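Local structure of probable endonuclease 4 (Thermotoga maritima, 4HNO) at residues K6-F17 / I27-N38. The protein probably cleaves phosphodiester bonds at apurinic or apyrimidinic sites in DNA during base excision repair, using a cluster of three metal ions. Numbering follows the deposited sequence.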
loop_
_atom_site.group_PDB
_atom_site.type_symbol
_atom_site.label_atom_id
_atom_site.label_comp_id
_atom_site.label_asym_id
_atom_site.label_seq_id
_atom_site.Cartn_x
_atom_site.Cartn_y
_atom_site.Cartn_z
ATOM N N LYS A 6 3.061 14.438 3.260
ATOM C CA LYS A 6 3.905 13.419 2.649
ATOM C C LYS A 6 3.047 12.796 1.553
ATOM O O LYS A 6 2.018 12.214 1.838
ATOM C CB LYS A 6 4.313 12.373 3.687
ATOM C CG LYS A 6 5.151 12.935 4.846
ATOM C CD LYS A 6 5.279 11.899 5.957
ATOM C CE LYS A 6 5.781 12.455 7.266
ATOM N NZ LYS A 6 4.661 13.035 8.044
ATOM N N ILE A 7 3.442 13.000 0.298
ATOM C CA ILE A 7 2.630 12.629 -0.839
ATOM C C ILE A 7 3.493 12.182 -2.001
ATOM O O ILE A 7 4.593 12.691 -2.220
ATOM C CB ILE A 7 1.678 13.777 -1.249
ATOM C CG1 ILE A 7 0.696 13.311 -2.320
ATOM C CG2 ILE A 7 2.456 15.006 -1.711
ATOM C CD1 ILE A 7 -0.505 14.250 -2.486
ATOM N N GLY A 8 2.987 11.210 -2.736
ATOM C CA GLY A 8 3.605 10.786 -3.964
ATOM C C GLY A 8 2.691 9.804 -4.668
ATOM O O GLY A 8 1.485 9.812 -4.446
ATOM N N ALA A 9 3.282 8.966 -5.513
ATOM C CA ALA A 9 2.524 8.063 -6.348
ATOM C C ALA A 9 3.264 6.750 -6.526
ATOM O O ALA A 9 4.450 6.632 -6.207
ATOM C CB ALA A 9 2.263 8.691 -7.715
ATOM N N HIS A 10 2.545 5.765 -7.039
ATOM C CA HIS A 10 3.159 4.571 -7.564
ATOM C C HIS A 10 3.915 4.965 -8.834
ATOM O O HIS A 10 3.346 5.567 -9.739
ATOM C CB HIS A 10 2.106 3.512 -7.855
ATOM C CG HIS A 10 2.744 2.211 -8.155
ATOM N ND1 HIS A 10 2.982 1.270 -7.186
ATOM C CD2 HIS A 10 3.359 1.775 -9.278
ATOM C CE1 HIS A 10 3.652 0.271 -7.722
ATOM N NE2 HIS A 10 3.891 0.550 -8.988
ATOM N N MET A 11 5.202 4.650 -8.866
ATOM C CA MET A 11 6.106 5.112 -9.906
ATOM C C MET A 11 6.617 3.958 -10.734
ATOM O O MET A 11 6.914 2.893 -10.199
ATOM C CB MET A 11 7.322 5.800 -9.278
ATOM C CG MET A 11 6.989 6.933 -8.327
ATOM S SD MET A 11 6.070 8.297 -9.054
ATOM C CE MET A 11 7.384 9.031 -10.066
ATOM N N PRO A 12 6.815 4.175 -12.035
ATOM C CA PRO A 12 7.354 3.117 -12.884
ATOM C C PRO A 12 8.843 2.881 -12.640
ATOM O O PRO A 12 9.620 3.804 -12.386
ATOM C CB PRO A 12 7.121 3.654 -14.290
ATOM C CG PRO A 12 7.087 5.125 -14.122
ATOM C CD PRO A 12 6.470 5.381 -12.800
ATOM N N ILE A 13 9.241 1.623 -12.744
ATOM C CA ILE A 13 10.635 1.234 -12.564
ATOM C C ILE A 13 11.316 0.799 -13.861
ATOM O O ILE A 13 12.483 0.430 -13.838
ATOM C CB ILE A 13 10.785 0.089 -11.525
ATOM C CG1 ILE A 13 10.018 -1.151 -11.973
ATOM C CG2 ILE A 13 10.347 0.566 -10.150
ATOM C CD1 ILE A 13 10.324 -2.383 -11.152
ATOM N N SER A 14 10.602 0.829 -14.977
ATOM C CA SER A 14 11.105 0.219 -16.208
ATOM C C SER A 14 12.386 0.871 -16.733
ATOM O O SER A 14 13.163 0.220 -17.419
ATOM C CB SER A 14 10.024 0.222 -17.293
ATOM O OG SER A 14 9.650 1.542 -17.637
ATOM N N LYS A 15 12.602 2.145 -16.413
ATOM C CA LYS A 15 13.819 2.834 -16.824
ATOM C C LYS A 15 14.910 2.770 -15.758
ATOM O O LYS A 15 15.965 3.386 -15.909
ATOM C CB LYS A 15 13.518 4.287 -17.188
ATOM C CG LYS A 15 12.653 4.441 -18.418
ATOM C CD LYS A 15 12.694 5.872 -18.923
ATOM C CE LYS A 15 11.633 6.134 -19.981
ATOM N NZ LYS A 15 11.185 7.557 -19.965
ATOM N N GLY A 16 14.654 2.005 -14.701
ATOM C CA GLY A 16 15.601 1.831 -13.616
ATOM C C GLY A 16 15.074 2.375 -12.298
ATOM O O GLY A 16 14.386 3.403 -12.260
ATOM N N PHE A 17 15.419 1.692 -11.213
ATOM C CA PHE A 17 15.023 2.152 -9.904
ATOM C C PHE A 17 15.578 3.549 -9.635
ATOM O O PHE A 17 14.939 4.366 -8.984
ATOM C CB PHE A 17 15.525 1.210 -8.804
ATOM C CG PHE A 17 14.871 -0.141 -8.793
ATOM C CD1 PHE A 17 15.585 -1.267 -9.090
ATOM C CD2 PHE A 17 13.541 -0.283 -8.466
ATOM C CE1 PHE A 17 15.001 -2.515 -9.066
ATOM C CE2 PHE A 17 12.941 -1.550 -8.447
ATOM C CZ PHE A 17 13.688 -2.660 -8.740
ATOM N N ILE A 27 7.176 15.211 -10.124
ATOM C CA ILE A 27 5.715 15.277 -10.032
ATOM C C ILE A 27 5.235 16.033 -8.800
ATOM O O ILE A 27 4.029 16.135 -8.591
ATOM C CB ILE A 27 5.022 13.893 -10.110
ATOM C CG1 ILE A 27 5.289 13.019 -8.881
ATOM C CG2 ILE A 27 5.388 13.199 -11.410
ATOM C CD1 ILE A 27 4.382 11.789 -8.812
ATOM N N GLY A 28 6.158 16.573 -8.002
ATOM C CA GLY A 28 5.794 17.316 -6.810
ATOM C C GLY A 28 5.668 16.467 -5.562
ATOM O O GLY A 28 5.057 16.891 -4.584
ATOM N N GLY A 29 6.253 15.271 -5.591
ATOM C CA GLY A 29 6.155 14.359 -4.467
ATOM C C GLY A 29 7.395 14.319 -3.598
ATOM O O GLY A 29 8.467 14.804 -3.980
ATOM N N ASN A 30 7.236 13.682 -2.437
ATOM C CA ASN A 30 8.331 13.447 -1.497
ATOM C C ASN A 30 8.251 12.032 -0.926
ATOM O O ASN A 30 8.922 11.733 0.058
ATOM C CB ASN A 30 8.334 14.504 -0.382
ATOM C CG ASN A 30 7.053 14.498 0.421
ATOM O OD1 ASN A 30 6.279 13.551 0.375
ATOM N ND2 ASN A 30 6.822 15.564 1.150
ATOM N N SER A 31 7.459 11.184 -1.591
ATOM C CA SER A 31 7.207 9.809 -1.191
ATOM C C SER A 31 6.966 9.020 -2.474
ATOM O O SER A 31 6.624 9.603 -3.501
ATOM C CB SER A 31 5.923 9.754 -0.352
ATOM O OG SER A 31 5.978 10.620 0.773
ATOM N N PHE A 32 7.088 7.695 -2.433
ATOM C CA PHE A 32 6.741 6.898 -3.601
ATOM C C PHE A 32 6.515 5.452 -3.233
ATOM O O PHE A 32 6.968 4.987 -2.175
ATOM C CB PHE A 32 7.819 6.967 -4.712
ATOM C CG PHE A 32 9.191 6.474 -4.307
ATOM C CD1 PHE A 32 9.481 5.128 -4.279
ATOM C CD2 PHE A 32 10.199 7.374 -4.025
ATOM C CE1 PHE A 32 10.753 4.691 -3.947
ATOM C CE2 PHE A 32 11.463 6.943 -3.693
ATOM C CZ PHE A 32 11.743 5.607 -3.661
ATOM N N GLN A 33 5.838 4.757 -4.142
ATOM C CA GLN A 33 5.743 3.302 -4.123
ATOM C C GLN A 33 6.227 2.781 -5.468
ATOM O O GLN A 33 6.000 3.417 -6.490
ATOM C CB GLN A 33 4.299 2.872 -3.854
ATOM C CG GLN A 33 4.077 1.366 -3.845
ATOM C CD GLN A 33 2.644 1.068 -3.478
ATOM O OE1 GLN A 33 2.330 0.786 -2.326
ATOM N NE2 GLN A 33 1.780 1.162 -4.471
ATOM N N ILE A 34 6.881 1.627 -5.441
ATOM C CA ILE A 34 7.356 0.957 -6.646
ATOM C C ILE A 34 7.090 -0.526 -6.528
ATOM O O ILE A 34 7.028 -1.080 -5.440
ATOM C CB ILE A 34 8.868 1.175 -6.861
ATOM C CG1 ILE A 34 9.663 0.939 -5.577
ATOM C CG2 ILE A 34 9.125 2.591 -7.367
ATOM C CD1 ILE A 34 11.178 0.754 -5.785
ATOM N N PHE A 35 6.989 -1.209 -7.664
ATOM C CA PHE A 35 7.123 -2.665 -7.670
ATOM C C PHE A 35 8.610 -3.022 -7.477
ATOM O O PHE A 35 9.484 -2.227 -7.773
ATOM C CB PHE A 35 6.584 -3.271 -8.965
ATOM C CG PHE A 35 5.074 -3.232 -9.079
ATOM C CD1 PHE A 35 4.474 -2.611 -10.150
ATOM C CD2 PHE A 35 4.263 -3.851 -8.140
ATOM C CE1 PHE A 35 3.081 -2.603 -10.268
ATOM C CE2 PHE A 35 2.888 -3.828 -8.248
ATOM C CZ PHE A 35 2.296 -3.205 -9.310
ATOM N N PRO A 36 8.899 -4.238 -7.022
ATOM C CA PRO A 36 10.297 -4.637 -6.794
ATOM C C PRO A 36 10.939 -5.284 -8.014
ATOM O O PRO A 36 12.120 -5.579 -7.983
ATOM C CB PRO A 36 10.194 -5.631 -5.623
ATOM C CG PRO A 36 8.748 -5.986 -5.518
ATOM C CD PRO A 36 7.952 -5.215 -6.469
ATOM N N HIS A 37 10.158 -5.523 -9.055
ATOM C CA HIS A 37 10.586 -6.253 -10.229
ATOM C C HIS A 37 9.463 -6.137 -11.245
ATOM O O HIS A 37 8.375 -5.649 -10.932
ATOM C CB HIS A 37 10.830 -7.736 -9.878
ATOM C CG HIS A 37 9.652 -8.392 -9.235
ATOM N ND1 HIS A 37 8.512 -8.744 -9.921
ATOM C CD2 HIS A 37 9.433 -8.722 -7.943
ATOM C CE1 HIS A 37 7.642 -9.253 -9.065
ATOM N NE2 HIS A 37 8.171 -9.245 -7.858
ATOM N N ASN A 38 9.730 -6.633 -12.445
ATOM C CA ASN A 38 8.709 -6.748 -13.474
ATOM C C ASN A 38 8.534 -8.201 -13.906
ATOM O O ASN A 38 8.269 -8.488 -15.077
ATOM C CB ASN A 38 9.092 -5.890 -14.675
ATOM C CG ASN A 38 10.158 -6.540 -15.532
ATOM O OD1 ASN A 38 11.217 -6.932 -15.036
ATOM N ND2 ASN A 38 9.869 -6.688 -16.822
HETATM O O HOH W 1 5.894 9.901 -6.155
HETATM O O HOH W 2 6.649 0.159 -10.197
#
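The side chains of the bridge partners H10 and Q33 meet at an angle on neighbouring parallel strands, 7-10 and 31-34, the first beta-alpha-beta unit of a TIM barrel, with helix 20-26 as the crossover. The amide N-H of Q33 NE2 is directed at H10 ND1 over 3.0 Å. The bond is fairly straight, with an N-H...N angle of 161°. It arrives in the plane of the imidazole although ring and amide are turned 68° apart. The pairing of H10 with Q33 puts both side chains on one face of the sheet, and CG anti to the backbone N in each extends the two chains until the amide meets the ring. Q33 O lies over one face of the imidazole, toward its rim. The far edge of that ring points into the face of F35 in a T-shaped stack, H10 CE1 sitting over the centre of the phenyl ring. A water bridges H10 NE2, M11 O and F35 N, tying the loops beyond both strands together.

Beneath this face the backbones join through Q33 N to A9 O and M11 N to Q33 O, the latter 2.8 Å long. On the face that bears A9 and F32, M11 CG lies against F32 CB, and the turn at chi2 brings SD to I27 CD1. Farther along, I13 CG2 rests on I34 CG2, and F17 sets its ring edge toward the carbonyl oxygens of F35 and P36.

In the second shell, Q33 OE1 is hydrogen-bonded to H218 NE2, and Q33 NE2 also to E263 OE2; both partners are metal ligands, so Q33 links H10 to the active site and probably steadies these two ligands. At the opposite end of the pairing, N30 OD1 accepts I7 N at 2.9 Å and S31 OG at 3.0 Å, from opposite faces of its amide plane.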